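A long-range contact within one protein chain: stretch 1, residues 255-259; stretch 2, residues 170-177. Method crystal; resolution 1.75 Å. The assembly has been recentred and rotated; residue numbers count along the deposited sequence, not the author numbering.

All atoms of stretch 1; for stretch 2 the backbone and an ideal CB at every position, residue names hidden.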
# COMPACT_ATOMS: atom_id res chain seq x y z
N ALA A 255 -8.22 -2.64 5.43
CA ALA A 255 -8.48 -3.81 4.60
C ALA A 255 -8.55 -5.11 5.42
O ALA A 255 -9.06 -6.10 4.88
CB ALA A 255 -7.36 -3.98 3.57
N MET A 256 -8.00 -5.11 6.64
CA MET A 256 -7.95 -6.33 7.44
C MET A 256 -8.84 -6.34 8.66
O MET A 256 -9.04 -7.39 9.29
CB MET A 256 -6.46 -6.50 7.92
CG MET A 256 -5.60 -7.01 6.79
SD MET A 256 -3.82 -6.76 7.22
CE MET A 256 -3.70 -5.02 6.94
N VAL A 257 -9.39 -5.19 9.08
CA VAL A 257 -10.13 -5.13 10.35
C VAL A 257 -11.61 -5.43 10.11
O VAL A 257 -12.22 -4.88 9.19
CB VAL A 257 -10.02 -3.71 10.94
CG1 VAL A 257 -10.95 -3.55 12.16
CG2 VAL A 257 -8.60 -3.37 11.41
N PRO A 258 -12.22 -6.29 10.89
CA PRO A 258 -13.64 -6.61 10.73
C PRO A 258 -14.48 -5.33 10.68
O PRO A 258 -14.26 -4.44 11.48
CB PRO A 258 -13.98 -7.36 12.02
CG PRO A 258 -12.69 -8.05 12.37
CD PRO A 258 -11.62 -7.03 12.04
N GLY A 259 -15.47 -5.33 9.83
CA GLY A 259 -16.40 -4.18 9.70
C GLY A 259 -15.90 -3.20 8.65
O GLY A 259 -16.50 -2.95 7.58
N UNK A 170 -12.94 -1.18 20.04
CA UNK A 170 -12.55 -1.47 18.65
C UNK A 170 -12.83 -2.94 18.34
O UNK A 170 -13.04 -3.74 19.27
CB UNK A 170 -11.07 -1.14 18.41
N UNK A 171 -12.77 -3.27 17.06
CA UNK A 171 -13.11 -4.60 16.57
C UNK A 171 -11.88 -5.40 16.14
O UNK A 171 -11.99 -6.46 15.50
CB UNK A 171 -14.09 -4.49 15.40
N UNK A 172 -10.72 -4.89 16.51
CA UNK A 172 -9.46 -5.56 16.15
C UNK A 172 -9.33 -6.83 17.00
O UNK A 172 -9.48 -6.77 18.23
CB UNK A 172 -8.26 -4.64 16.36
N UNK A 173 -8.96 -7.94 16.37
CA UNK A 173 -8.79 -9.17 17.13
C UNK A 173 -7.32 -9.37 17.50
O UNK A 173 -6.44 -8.78 16.85
CB UNK A 173 -9.31 -10.37 16.33
N UNK A 174 -7.11 -10.32 18.40
CA UNK A 174 -5.70 -10.65 18.70
C UNK A 174 -5.12 -11.28 17.44
O UNK A 174 -3.97 -11.12 17.07
CB UNK A 174 -5.57 -11.59 19.90
N UNK A 175 -5.98 -12.05 16.75
CA UNK A 175 -5.57 -12.64 15.47
C UNK A 175 -5.03 -11.62 14.49
O UNK A 175 -4.14 -11.91 13.70
CB UNK A 175 -6.75 -13.37 14.83
N UNK A 176 -5.64 -10.43 14.37
CA UNK A 176 -5.16 -9.42 13.43
C UNK A 176 -3.69 -9.07 13.79
O UNK A 176 -2.90 -8.91 12.86
CB UNK A 176 -6.05 -8.18 13.47
N UNK A 177 -3.47 -8.89 15.06
CA UNK A 177 -2.12 -8.50 15.51
C UNK A 177 -1.12 -9.63 15.26
O UNK A 177 0.02 -9.38 14.85
CB UNK A 177 -2.13 -8.13 16.99

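Position 170 begins the stretch with its CA-to-CB bond sideways to stretch 1 and no atom of that stretch within 5.5 Å of the ideal CB, so the contact asks little of it. It is Asn170, whose side chain serves its own loop: OD1 of Asn170 accepts a hydrogen bond from the backbone N of 172 at 3.0 Å.

At position 171 the bond points toward stretch 1. The ideal CB lies 3.9 Å from Pro258 O and 4.6 Å from Val257 CG1, close enough for the first carbons of a side chain to pack. Alanine would fit, as would a long chain able to turn outward. The residue is Lys171: its CB lies 4.4 Å from Pro258 CB, and the rest of the chain leads away, carrying the amine clear of the contact. Its backbone also takes part, with Lys171 O 3.5 Å from Pro258 CD.

Position 172 comes nearest to Val257 in backbone register, CA to CA 5.9 Å, yet its CA-to-CB bond points away. Val257 CG1, 5.1 Å from the ideal CB, presents an apolar surface that a branched aliphatic side chain could still reach from the side. Valine, isoleucine or leucine would be reasonable. Val172 is found, and its CG2 meets Val257 CG2 at 4.4 Å.

Position 173 directs its CB sideways, with nothing of stretch 1 within 5.5 Å. The helix starting at 174 gives the stronger hint: serine, threonine, aspartate or asparagine commonly cap such a start. Thr173 does so, its OG1 accepting from the backbone N of 176 at 2.8 Å.

Positions 174 and 175 have helical backbone angles and no contact with stretch 1, so many residues would do. They are Gln174 and Gly175; at the latter a CB would have room.

Position 176 points toward stretch 1, its ideal CB 5.2 Å from Met256 O. That carbonyl invites a donor two bonds or more beyond CB, such as asparagine or, with a bent chain, glutamine; a serine hydroxyl would stop about 3.8 Å away. Asn176 answers with ND2, which donates to Met256 O at 3.0 Å. The other end of the amide faces its own loop: OD1 accepts from Thr173 N at 3.1 Å and also lies 3.6 Å from Pro258 CD. One planar group thus ties the helix start to the loop before it and to stretch 1.

Position 177, helical and out of reach, leaves the choice open; Lys177 has its amine hydrogen-bonded elsewhere in the structure.

Stretch 2 (170-177) NKVTQGNK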
# COMPACT_ATOMS: atom_id res chain seq x y z
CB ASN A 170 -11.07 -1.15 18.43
CG ASN A 170 -10.19 -2.06 19.24
OD1 ASN A 170 -10.05 -3.24 18.89
ND2 ASN A 170 -9.63 -1.58 20.34
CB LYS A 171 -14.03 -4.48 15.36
CG LYS A 171 -15.40 -5.07 15.61
CD LYS A 171 -16.22 -4.38 16.67
CE LYS A 171 -17.69 -4.81 16.51
NZ LYS A 171 -17.94 -6.14 17.17
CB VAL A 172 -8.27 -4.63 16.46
CG1 VAL A 172 -6.99 -5.31 15.96
CG2 VAL A 172 -8.44 -3.28 15.78
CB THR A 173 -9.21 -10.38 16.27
OG1 THR A 173 -8.37 -10.46 15.12
CG2 THR A 173 -10.63 -10.17 15.71
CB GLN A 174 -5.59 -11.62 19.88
CG GLN A 174 -4.15 -12.07 20.16
CD GLN A 174 -3.27 -10.91 20.57
OE1 GLN A 174 -3.72 -10.06 21.33
NE2 GLN A 174 -2.06 -10.81 20.03
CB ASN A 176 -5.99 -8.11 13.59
CG ASN A 176 -7.30 -8.06 12.82
OD1 ASN A 176 -8.32 -7.68 13.38
ND2 ASN A 176 -7.33 -8.42 11.54
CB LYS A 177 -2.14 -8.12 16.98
CG LYS A 177 -3.08 -7.00 17.39
CD LYS A 177 -3.17 -6.88 18.93
CE LYS A 177 -4.31 -5.90 19.25
NZ LYS A 177 -4.31 -5.52 20.71
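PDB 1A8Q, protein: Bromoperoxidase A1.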